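Local structure of collectin placenta 1 (Mus musculus, 2OX9) at residues K86-G91 / D105-I110; V41-R46 / Q50-H55; Y17-E22 / K54-R59. The protein binds glycans bearing the Lewis(x) epitope through a calcium-dependent C-type lectin carbohydrate-recognition domain, as a scavenger receptor of the collectin family. All coordinates share one frame; numbering follows the deposited sequence.

Contact 1. Residues K86-G91 / D105-I110. With CA (calcium ion), chain I; CA (calcium ion), chain K; FUC (alpha-L-fucopyranose), chain E.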
loop_
_atom_site.group_PDB
_atom_site.type_symbol
_atom_site.label_atom_id
_atom_site.label_comp_id
_atom_site.label_asym_id
_atom_site.label_seq_id
_atom_site.Cartn_x
_atom_site.Cartn_y
_atom_site.Cartn_z
ATOM N N LYS A 86 11.103 -5.997 -0.301
ATOM C CA LYS A 86 9.812 -6.664 -0.508
ATOM C C LYS A 86 9.412 -7.429 0.747
ATOM O O LYS A 86 10.270 -7.852 1.514
ATOM C CB LYS A 86 9.897 -7.673 -1.662
ATOM C CG LYS A 86 10.700 -7.219 -2.857
ATOM C CD LYS A 86 10.874 -8.348 -3.863
ATOM C CE LYS A 86 11.871 -7.950 -4.956
ATOM N NZ LYS A 86 11.950 -8.945 -6.064
ATOM N N ASN A 87 8.112 -7.632 0.944
ATOM C CA ASN A 87 7.649 -8.371 2.111
ATOM C C ASN A 87 6.415 -9.197 1.781
ATOM O O ASN A 87 5.470 -9.232 2.555
ATOM C CB ASN A 87 7.354 -7.399 3.265
ATOM C CG ASN A 87 7.157 -8.110 4.606
ATOM O OD1 ASN A 87 7.799 -9.125 4.889
ATOM N ND2 ASN A 87 6.286 -7.557 5.446
ATOM N N TRP A 88 6.413 -9.847 0.619
ATOM C CA TRP A 88 5.275 -10.678 0.241
ATOM C C TRP A 88 5.173 -11.854 1.190
ATOM O O TRP A 88 6.181 -12.348 1.673
ATOM C CB TRP A 88 5.433 -11.272 -1.165
ATOM C CG TRP A 88 5.548 -10.281 -2.273
ATOM C CD1 TRP A 88 6.678 -9.947 -2.952
ATOM C CD2 TRP A 88 4.485 -9.529 -2.862
ATOM N NE1 TRP A 88 6.386 -9.034 -3.940
ATOM C CE2 TRP A 88 5.045 -8.759 -3.905
ATOM C CE3 TRP A 88 3.110 -9.433 -2.614
ATOM C CZ2 TRP A 88 4.278 -7.900 -4.702
ATOM C CZ3 TRP A 88 2.343 -8.578 -3.406
ATOM C CH2 TRP A 88 2.932 -7.823 -4.438
ATOM N N LYS A 89 3.950 -12.296 1.445
ATOM C CA LYS A 89 3.726 -13.471 2.269
ATOM C C LYS A 89 4.157 -14.610 1.335
ATOM O O LYS A 89 4.074 -14.470 0.113
ATOM C CB LYS A 89 2.240 -13.602 2.607
ATOM C CG LYS A 89 1.869 -14.905 3.316
ATOM C CD LYS A 89 0.370 -14.991 3.545
ATOM C CE LYS A 89 -0.024 -16.311 4.181
ATOM N NZ LYS A 89 -1.493 -16.403 4.348
ATOM N N ALA A 90 4.614 -15.725 1.894
ATOM C CA ALA A 90 5.051 -16.847 1.071
ATOM C C ALA A 90 3.907 -17.332 0.185
ATOM O O ALA A 90 2.795 -17.557 0.661
ATOM C CB ALA A 90 5.547 -17.987 1.964
ATOM N N GLY A 91 4.181 -17.496 -1.105
ATOM C CA GLY A 91 3.148 -17.946 -2.022
ATOM C C GLY A 91 2.552 -16.789 -2.803
ATOM O O GLY A 91 1.955 -16.980 -3.862
ATOM N N ASP A 105 -3.604 -7.078 -9.320
ATOM C CA ASP A 105 -2.521 -6.181 -9.689
ATOM C C ASP A 105 -2.284 -5.026 -8.722
ATOM O O ASP A 105 -1.576 -4.070 -9.051
ATOM C CB ASP A 105 -2.792 -5.617 -11.087
ATOM C CG ASP A 105 -2.990 -6.706 -12.134
ATOM O OD1 ASP A 105 -2.746 -7.897 -11.826
ATOM O OD2 ASP A 105 -3.387 -6.361 -13.273
ATOM N N CYS A 106 -2.870 -5.121 -7.534
ATOM C CA CYS A 106 -2.744 -4.078 -6.522
ATOM C C CYS A 106 -2.267 -4.705 -5.212
ATOM O O CYS A 106 -2.762 -5.750 -4.815
ATOM C CB CYS A 106 -4.100 -3.375 -6.361
ATOM S SG CYS A 106 -4.466 -2.260 -7.768
ATOM N N ALA A 107 -1.300 -4.073 -4.549
ATOM C CA ALA A 107 -0.751 -4.623 -3.316
ATOM C C ALA A 107 -1.298 -3.992 -2.047
ATOM O O ALA A 107 -1.650 -2.810 -2.030
ATOM C CB ALA A 107 0.772 -4.507 -3.325
ATOM N N GLY A 108 -1.327 -4.798 -0.983
ATOM C CA GLY A 108 -1.806 -4.348 0.309
ATOM C C GLY A 108 -1.238 -5.166 1.455
ATOM O O GLY A 108 -0.750 -6.287 1.263
ATOM N N LEU A 109 -1.300 -4.594 2.656
ATOM C CA LEU A 109 -0.792 -5.236 3.862
ATOM C C LEU A 109 -1.862 -6.101 4.534
ATOM O O LEU A 109 -2.986 -5.646 4.769
ATOM C CB LEU A 109 -0.313 -4.161 4.858
ATOM C CG LEU A 109 0.675 -3.113 4.319
ATOM C CD1 LEU A 109 1.032 -2.100 5.384
ATOM C CD2 LEU A 109 1.918 -3.810 3.843
ATOM N N ILE A 110 -1.518 -7.351 4.832
ATOM C CA ILE A 110 -2.454 -8.247 5.502
ATOM C C ILE A 110 -1.910 -8.619 6.888
ATOM O O ILE A 110 -1.220 -7.814 7.514
ATOM C CB ILE A 110 -2.722 -9.520 4.664
ATOM C CG1 ILE A 110 -1.401 -10.152 4.232
ATOM C CG2 ILE A 110 -3.586 -9.165 3.453
ATOM C CD1 ILE A 110 -1.576 -11.459 3.488
HETATM CA CA CA I . -0.846 -9.173 -11.064
HETATM CA CA CA K . -2.780 -8.382 -14.238
HETATM C C1 FUC E . -4.865 -17.075 2.777
HETATM C C2 FUC E . -4.039 -18.303 2.373
HETATM C C3 FUC E . -3.594 -18.184 0.918
HETATM C C4 FUC E . -2.848 -16.868 0.705
HETATM C C5 FUC E . -3.737 -15.696 1.128
HETATM C C6 FUC E . -3.019 -14.358 1.020
HETATM O O2 FUC E . -4.821 -19.479 2.529
HETATM O O3 FUC E . -2.756 -19.278 0.583
HETATM O O4 FUC E . -1.655 -16.864 1.475
HETATM O O5 FUC E . -4.147 -15.860 2.507
HETATM O O HOH W 1 -0.250 -10.962 -9.217
HETATM O O HOH W 2 -2.807 -10.490 -15.604
HETATM O O HOH W 3 -1.203 -7.247 -15.084
#
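K89 and I110 meet at the glycan-binding side of the C-type lectin fold, where part of the long loop between strands 76-77 and 106-109 packs on strand 106-109 and the residue after it. Two apolar touches join the segments. The K89 chain crosses that of I110 at about a right angle, its CD 4.0 Å from I110 CD1. Deeper in, W88 brings the far corner of its indole, CH2, within 4.1 Å of A107 CB; W75 meets the same indole edge-to-face.

The polar contacts run to the sugar. With CG anti to the backbone N (chi1 172°) and the rest of the chain extended, K89 carries its ammonium past I110 to fucose. There NZ donates to FUC O4 at 2.9 Å and, weakly, to FUC O5, while I110 CD1 lies 4.1 Å from FUC C6, so that lysine and isoleucine both border the fucose.

Just before strand 106-109, D105 binds two calcium ions, both also bound by E72, and D105 and C106 both face F118 in a classic beta bulge. D105 OD1 bridges the ions, 2.4 Å from the first. It lies 2.5 Å from the second, which both carboxylate oxygens bind, D105 OD2 at 2.3 Å.

Contact 2. Residues V41-R46 / Q50-H55. With CA (calcium ion), chain L.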
loop_
_atom_site.group_PDB
_atom_site.type_symbol
_atom_site.label_atom_id
_atom_site.label_comp_id
_atom_site.label_asym_id
_atom_site.label_seq_id
_atom_site.Cartn_x
_atom_site.Cartn_y
_atom_site.Cartn_z
ATOM N N VAL A 41 1.332 4.880 0.355
ATOM C CA VAL A 41 2.640 4.545 0.908
ATOM C C VAL A 41 3.614 3.667 0.102
ATOM O O VAL A 41 3.241 2.632 -0.475
ATOM C CB VAL A 41 2.472 3.911 2.335
ATOM C CG1 VAL A 41 2.069 2.432 2.215
ATOM C CG2 VAL A 41 3.758 4.064 3.124
ATOM N N PHE A 42 4.865 4.112 0.058
ATOM C CA PHE A 42 5.949 3.371 -0.594
ATOM C C PHE A 42 6.784 2.844 0.571
ATOM O O PHE A 42 7.325 3.621 1.354
ATOM C CB PHE A 42 6.836 4.288 -1.451
ATOM C CG PHE A 42 6.121 4.945 -2.603
ATOM C CD1 PHE A 42 6.743 5.970 -3.317
ATOM C CD2 PHE A 42 4.837 4.558 -2.971
ATOM C CE1 PHE A 42 6.100 6.597 -4.370
ATOM C CE2 PHE A 42 4.183 5.184 -4.030
ATOM C CZ PHE A 42 4.821 6.209 -4.731
ATOM N N ILE A 43 6.892 1.530 0.691
ATOM C CA ILE A 43 7.656 0.943 1.791
ATOM C C ILE A 43 9.034 0.560 1.254
ATOM O O ILE A 43 9.173 -0.437 0.549
ATOM C CB ILE A 43 6.918 -0.288 2.349
ATOM C CG1 ILE A 43 5.488 0.117 2.741
ATOM C CG2 ILE A 43 7.664 -0.850 3.562
ATOM C CD1 ILE A 43 4.630 -1.034 3.232
ATOM N N ASN A 44 10.041 1.361 1.606
ATOM C CA ASN A 44 11.405 1.176 1.119
ATOM C C ASN A 44 12.413 0.459 2.022
ATOM O O ASN A 44 13.561 0.281 1.624
ATOM C CB ASN A 44 12.002 2.540 0.748
ATOM C CG ASN A 44 10.994 3.471 0.100
ATOM O OD1 ASN A 44 10.186 4.117 0.778
ATOM N ND2 ASN A 44 11.032 3.540 -1.224
ATOM N N SER A 45 12.014 0.056 3.221
ATOM C CA SER A 45 12.960 -0.610 4.113
ATOM C C SER A 45 12.274 -1.431 5.192
ATOM O O SER A 45 11.076 -1.266 5.436
ATOM C CB SER A 45 13.861 0.431 4.776
ATOM O OG SER A 45 13.116 1.270 5.646
ATOM N N ARG A 46 13.031 -2.309 5.849
ATOM C CA ARG A 46 12.445 -3.128 6.901
ATOM C C ARG A 46 12.046 -2.271 8.108
ATOM O O ARG A 46 11.081 -2.590 8.797
ATOM C CB ARG A 46 13.409 -4.238 7.343
ATOM C CG ARG A 46 14.763 -3.754 7.824
ATOM C CD ARG A 46 15.593 -4.916 8.364
ATOM N NE ARG A 46 16.922 -4.489 8.798
ATOM C CZ ARG A 46 17.778 -5.270 9.454
ATOM N NH1 ARG A 46 17.442 -6.519 9.755
ATOM N NH2 ARG A 46 18.969 -4.802 9.813
ATOM N N GLN A 50 8.352 -2.259 9.587
ATOM C CA GLN A 50 8.074 -2.615 10.969
ATOM C C GLN A 50 7.232 -1.550 11.662
ATOM O O GLN A 50 6.292 -1.873 12.395
ATOM C CB GLN A 50 9.378 -2.798 11.741
ATOM C CG GLN A 50 9.679 -4.237 12.152
ATOM C CD GLN A 50 8.558 -4.872 12.967
ATOM O OE1 GLN A 50 8.118 -4.324 13.982
ATOM N NE2 GLN A 50 8.092 -6.036 12.524
ATOM N N TRP A 51 7.587 -0.289 11.445
ATOM C CA TRP A 51 6.865 0.829 12.049
ATOM C C TRP A 51 5.433 0.839 11.511
ATOM O O TRP A 51 4.482 1.099 12.248
ATOM C CB TRP A 51 7.555 2.147 11.698
ATOM C CG TRP A 51 6.956 3.345 12.361
ATOM C CD1 TRP A 51 7.165 3.768 13.639
ATOM C CD2 TRP A 51 6.018 4.254 11.784
ATOM N NE1 TRP A 51 6.415 4.891 13.900
ATOM C CE2 TRP A 51 5.696 5.209 12.778
ATOM C CE3 TRP A 51 5.413 4.355 10.526
ATOM C CZ2 TRP A 51 4.794 6.247 12.551
ATOM C CZ3 TRP A 51 4.510 5.394 10.301
ATOM C CH2 TRP A 51 4.212 6.323 11.307
ATOM N N ILE A 52 5.282 0.555 10.219
ATOM C CA ILE A 52 3.955 0.533 9.617
ATOM C C ILE A 52 3.139 -0.628 10.170
ATOM O O ILE A 52 1.940 -0.484 10.440
ATOM C CB ILE A 52 4.038 0.421 8.077
ATOM C CG1 ILE A 52 4.444 1.772 7.489
ATOM C CG2 ILE A 52 2.691 -0.016 7.495
ATOM C CD1 ILE A 52 4.633 1.749 5.974
ATOM N N LYS A 53 3.804 -1.770 10.353
ATOM C CA LYS A 53 3.159 -2.971 10.866
ATOM C C LYS A 53 2.446 -2.732 12.199
ATOM O O LYS A 53 1.318 -3.180 12.404
ATOM C CB LYS A 53 4.196 -4.088 11.041
ATOM C CG LYS A 53 3.637 -5.358 11.657
ATOM C CD LYS A 53 4.741 -6.249 12.180
ATOM C CE LYS A 53 4.175 -7.395 12.995
ATOM N NZ LYS A 53 5.246 -8.309 13.456
ATOM N N LYS A 54 3.092 -2.017 13.106
ATOM C CA LYS A 54 2.483 -1.782 14.410
ATOM C C LYS A 54 1.297 -0.821 14.402
ATOM O O LYS A 54 0.524 -0.774 15.364
ATOM C CB LYS A 54 3.558 -1.338 15.399
ATOM C CG LYS A 54 4.463 -2.497 15.820
ATOM C CD LYS A 54 5.823 -2.011 16.247
ATOM C CE LYS A 54 6.762 -3.167 16.541
ATOM N NZ LYS A 54 8.180 -2.693 16.631
ATOM N N HIS A 55 1.149 -0.063 13.321
ATOM C CA HIS A 55 0.033 0.866 13.190
ATOM C C HIS A 55 -1.117 0.283 12.371
ATOM O O HIS A 55 -2.131 0.953 12.152
ATOM C CB HIS A 55 0.474 2.160 12.514
ATOM C CG HIS A 55 1.187 3.101 13.425
ATOM N ND1 HIS A 55 2.554 3.089 13.585
ATOM C CD2 HIS A 55 0.717 4.063 14.254
ATOM C CE1 HIS A 55 2.898 4.004 14.474
ATOM N NE2 HIS A 55 1.802 4.609 14.894
HETATM CA CA CA L . 8.418 5.484 2.116
HETATM O O HOH W 4 10.199 6.689 2.739
HETATM O O HOH W 5 8.748 6.607 0.052
#
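I52 points its CD1 methyl from helix 46-54 into the angle between V41 and I43, on the loop that leads into the same helix of this C-type lectin domain. The methyl lies 3.7 Å from I43 CG1 and 3.8 Å from V41 CG2. The V41 and I52 chains run past one another in opposite senses, while I43 comes in at a slant and brings its CD1 near the same methyl. In V41, CG2 stands anti to the backbone N, which turns that methyl to the helix and puts CG1 in the more hindered position between N and the carbonyl carbon (chi1 79°).

The one polar bond between the segments belongs to the first turn of the helix: Q50 N donates to R46 O at 2.9 Å, the usual i to i+4 bond. S45 occupies the N-cap, and its OG accepts from the backbone N of E48.

Around this apolar cluster, V41 and I52 both touch I127 of strand 125-131, while I43 and I52 both reach L109. Near the C-terminal end of the helix, H55 ND1 donates to W51 O at 3.1 Å, an almost straight bond (175°) lying in the imidazole plane, and H55 CE1 sits 3.3 Å above the plane of the W51 indole, toward its rim.

On the far side of the loop, one carbonyl and one side chain bind a calcium ion. F42 O lies 2.3 Å from it and N44 OD1 2.6 Å, with two waters, E48 and E129 among the other ligands. Because E48 comes from the helix and E129 from strand 125-131, the ion ties loop, helix and sheet together. The side-chain contacts between the segments are apolar, whereas the backbone bond, S45 cap and calcium ion add polar links between loop and helix.

Contact 3. Residues Y17-E22 / K54-R59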
loop_
_atom_site.group_PDB
_atom_site.type_symbol
_atom_site.label_atom_id
_atom_site.label_comp_id
_atom_site.label_asym_id
_atom_site.label_seq_id
_atom_site.Cartn_x
_atom_site.Cartn_y
_atom_site.Cartn_z
ATOM N N TYR A 17 2.549 9.916 7.902
ATOM C CA TYR A 17 1.683 8.877 7.377
ATOM C C TYR A 17 0.278 8.986 7.917
ATOM O O TYR A 17 0.067 9.402 9.061
ATOM C CB TYR A 17 2.228 7.495 7.743
ATOM C CG TYR A 17 3.660 7.257 7.322
ATOM C CD1 TYR A 17 4.713 7.877 7.987
ATOM C CD2 TYR A 17 3.959 6.408 6.258
ATOM C CE1 TYR A 17 6.033 7.657 7.606
ATOM C CE2 TYR A 17 5.276 6.179 5.869
ATOM C CZ TYR A 17 6.308 6.808 6.550
ATOM O OH TYR A 17 7.611 6.576 6.180
ATOM N N TYR A 18 -0.673 8.597 7.077
ATOM C CA TYR A 18 -2.077 8.609 7.436
ATOM C C TYR A 18 -2.619 7.188 7.293
ATOM O O TYR A 18 -2.650 6.631 6.191
ATOM C CB TYR A 18 -2.854 9.560 6.518
ATOM C CG TYR A 18 -4.348 9.546 6.770
ATOM C CD1 TYR A 18 -4.870 9.986 7.986
ATOM C CD2 TYR A 18 -5.237 9.067 5.805
ATOM C CE1 TYR A 18 -6.238 9.947 8.238
ATOM C CE2 TYR A 18 -6.613 9.026 6.048
ATOM C CZ TYR A 18 -7.104 9.467 7.266
ATOM O OH TYR A 18 -8.463 9.434 7.523
ATOM N N PHE A 19 -3.026 6.599 8.411
ATOM C CA PHE A 19 -3.584 5.254 8.402
ATOM C C PHE A 19 -5.099 5.439 8.384
ATOM O O PHE A 19 -5.727 5.710 9.406
ATOM C CB PHE A 19 -3.102 4.494 9.636
ATOM C CG PHE A 19 -1.614 4.329 9.684
ATOM C CD1 PHE A 19 -0.809 5.305 10.268
ATOM C CD2 PHE A 19 -1.013 3.217 9.114
ATOM C CE1 PHE A 19 0.575 5.178 10.282
ATOM C CE2 PHE A 19 0.371 3.072 9.121
ATOM C CZ PHE A 19 1.171 4.061 9.708
ATOM N N SER A 20 -5.663 5.317 7.188
ATOM C CA SER A 20 -7.079 5.543 6.944
ATOM C C SER A 20 -8.123 4.795 7.753
ATOM O O SER A 20 -7.921 3.670 8.202
ATOM C CB SER A 20 -7.389 5.305 5.468
ATOM O OG SER A 20 -7.706 3.943 5.244
ATOM N N LEU A 21 -9.253 5.471 7.930
ATOM C CA LEU A 21 -10.408 4.902 8.589
ATOM C C LEU A 21 -11.344 4.687 7.408
ATOM O O LEU A 21 -12.341 3.973 7.500
ATOM C CB LEU A 21 -11.018 5.887 9.580
ATOM C CG LEU A 21 -10.172 6.144 10.828
ATOM C CD1 LEU A 21 -10.962 7.018 11.795
ATOM C CD2 LEU A 21 -9.808 4.822 11.485
ATOM N N GLU A 22 -10.989 5.317 6.288
ATOM C CA GLU A 22 -11.765 5.206 5.062
ATOM C C GLU A 22 -11.426 3.880 4.387
ATOM O O GLU A 22 -10.287 3.420 4.457
ATOM C CB GLU A 22 -11.438 6.358 4.099
ATOM C CG GLU A 22 -11.887 7.755 4.549
ATOM C CD GLU A 22 -10.886 8.446 5.466
ATOM O OE1 GLU A 22 -9.908 7.795 5.895
ATOM O OE2 GLU A 22 -11.082 9.648 5.760
ATOM N N LYS A 54 3.092 -2.017 13.106
ATOM C CA LYS A 54 2.483 -1.782 14.410
ATOM C C LYS A 54 1.297 -0.821 14.402
ATOM O O LYS A 54 0.524 -0.774 15.364
ATOM C CB LYS A 54 3.558 -1.338 15.399
ATOM C CG LYS A 54 4.463 -2.497 15.820
ATOM C CD LYS A 54 5.823 -2.011 16.247
ATOM C CE LYS A 54 6.762 -3.167 16.541
ATOM N NZ LYS A 54 8.180 -2.693 16.631
ATOM N N HIS A 55 1.149 -0.063 13.321
ATOM C CA HIS A 55 0.033 0.866 13.190
ATOM C C HIS A 55 -1.117 0.283 12.371
ATOM O O HIS A 55 -2.131 0.953 12.152
ATOM C CB HIS A 55 0.474 2.160 12.514
ATOM C CG HIS A 55 1.187 3.101 13.425
ATOM N ND1 HIS A 55 2.554 3.089 13.585
ATOM C CD2 HIS A 55 0.717 4.063 14.254
ATOM C CE1 HIS A 55 2.898 4.004 14.474
ATOM N NE2 HIS A 55 1.802 4.609 14.894
ATOM N N THR A 56 -0.963 -0.951 11.908
ATOM C CA THR A 56 -2.001 -1.554 11.097
ATOM C C THR A 56 -2.485 -2.926 11.554
ATOM O O THR A 56 -3.107 -3.638 10.778
ATOM C CB THR A 56 -1.570 -1.650 9.594
ATOM O OG1 THR A 56 -0.302 -2.304 9.479
ATOM C CG2 THR A 56 -1.471 -0.271 8.980
ATOM N N VAL A 57 -2.213 -3.307 12.798
ATOM C CA VAL A 57 -2.707 -4.599 13.252
ATOM C C VAL A 57 -4.234 -4.502 13.273
ATOM O O VAL A 57 -4.800 -3.472 13.626
ATOM C CB VAL A 57 -2.125 -4.992 14.650
ATOM C CG1 VAL A 57 -1.584 -3.774 15.359
ATOM C CG2 VAL A 57 -3.185 -5.680 15.494
ATOM N N GLY A 58 -4.894 -5.568 12.850
ATOM C CA GLY A 58 -6.342 -5.571 12.802
ATOM C C GLY A 58 -6.812 -6.362 11.594
ATOM O O GLY A 58 -6.003 -6.746 10.746
ATOM N N ARG A 59 -8.118 -6.599 11.504
ATOM C CA ARG A 59 -8.670 -7.376 10.400
ATOM C C ARG A 59 -8.635 -6.696 9.036
ATOM O O ARG A 59 -8.562 -7.372 8.014
ATOM C CB ARG A 59 -10.111 -7.788 10.717
ATOM C CG ARG A 59 -10.951 -6.660 11.277
ATOM C CD ARG A 59 -12.361 -7.122 11.605
ATOM N NE ARG A 59 -13.015 -6.219 12.551
ATOM C CZ ARG A 59 -14.322 -6.211 12.797
ATOM N NH1 ARG A 59 -15.125 -7.058 12.164
ATOM N NH2 ARG A 59 -14.828 -5.356 13.679
#
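F19 lays one face of its ring against H55 and touches T56, joining strand 15-19 to the loop that follows helix 46-54 in this C-type lectin domain. Strand 15-19 pairs antiparallel with strand 125-131.

Y17, at the start of the segment, turns its ring elsewhere, to W51 and F12, and its OH is hydrogen-bonded to E48, a calcium ligand. Y18 OH donates to E22 OE1 at 2.7 Å, on the syn lone pair of that oxygen.

F19 carries the contact. Its CG lies anti to the carbonyl carbon (chi1 -62°), which turns the ring face to H55 CB. That methylene stands over the face, H55 CB 3.5 Å from the F19 ring centroid and 16° off the normal, in a CH-pi contact. The imidazole lies nearly parallel to the phenyl ring (14°) but is displaced far to one side, centroids 4.9 Å apart, with little face-to-face overlap. T56 approaches obliquely with its methyl, CG2 lying 3.5 Å from F19 CD2, while the hydroxyl OG1 instead donates to I52 O. I127 of strand 125-131 touches both F19 and T56.

After F19 the chain turns. S20 OG donates to E22 O at 2.7 Å, in the carbonyl plane and on a lone pair, and accepts a hydrogen bond from the backbone N of F126. L21 N reaches E22 OE1 at 3.2 Å from above the carboxylate plane, so that this one oxygen takes two donors and pins the turn beside the strand.

Between the two segments the contact is therefore one of dispersion and CH-pi attraction. H55 ND1 and T56 OG1 are hydrogen-bonded to W51 O and I52 O near the end of the helix, which would hold the methylene and methyl in place against F19.

Overall arrangement
Contact 2 is the most buried of the three, whereas contacts 1 and 3 are only partly so. L109, on strand 106-109 of contact 1, packs against I52 and I43 of contact 2, with its CD1 3.4 Å from I52 CG2. Contacts 2 and 3 share K54 and H55, and W51 of helix 46-54 lies against both Y17 and F19. Contacts 1 and 3 do not touch, their centres about 16 Å apart, but both reach the same sheet. Their chemistry differs with place: contact 2 is aliphatic beside one calcium ion, contact 3 aromatic with no metal of its own, and contact 1 combines slight apolar touches with sugar and calcium binding.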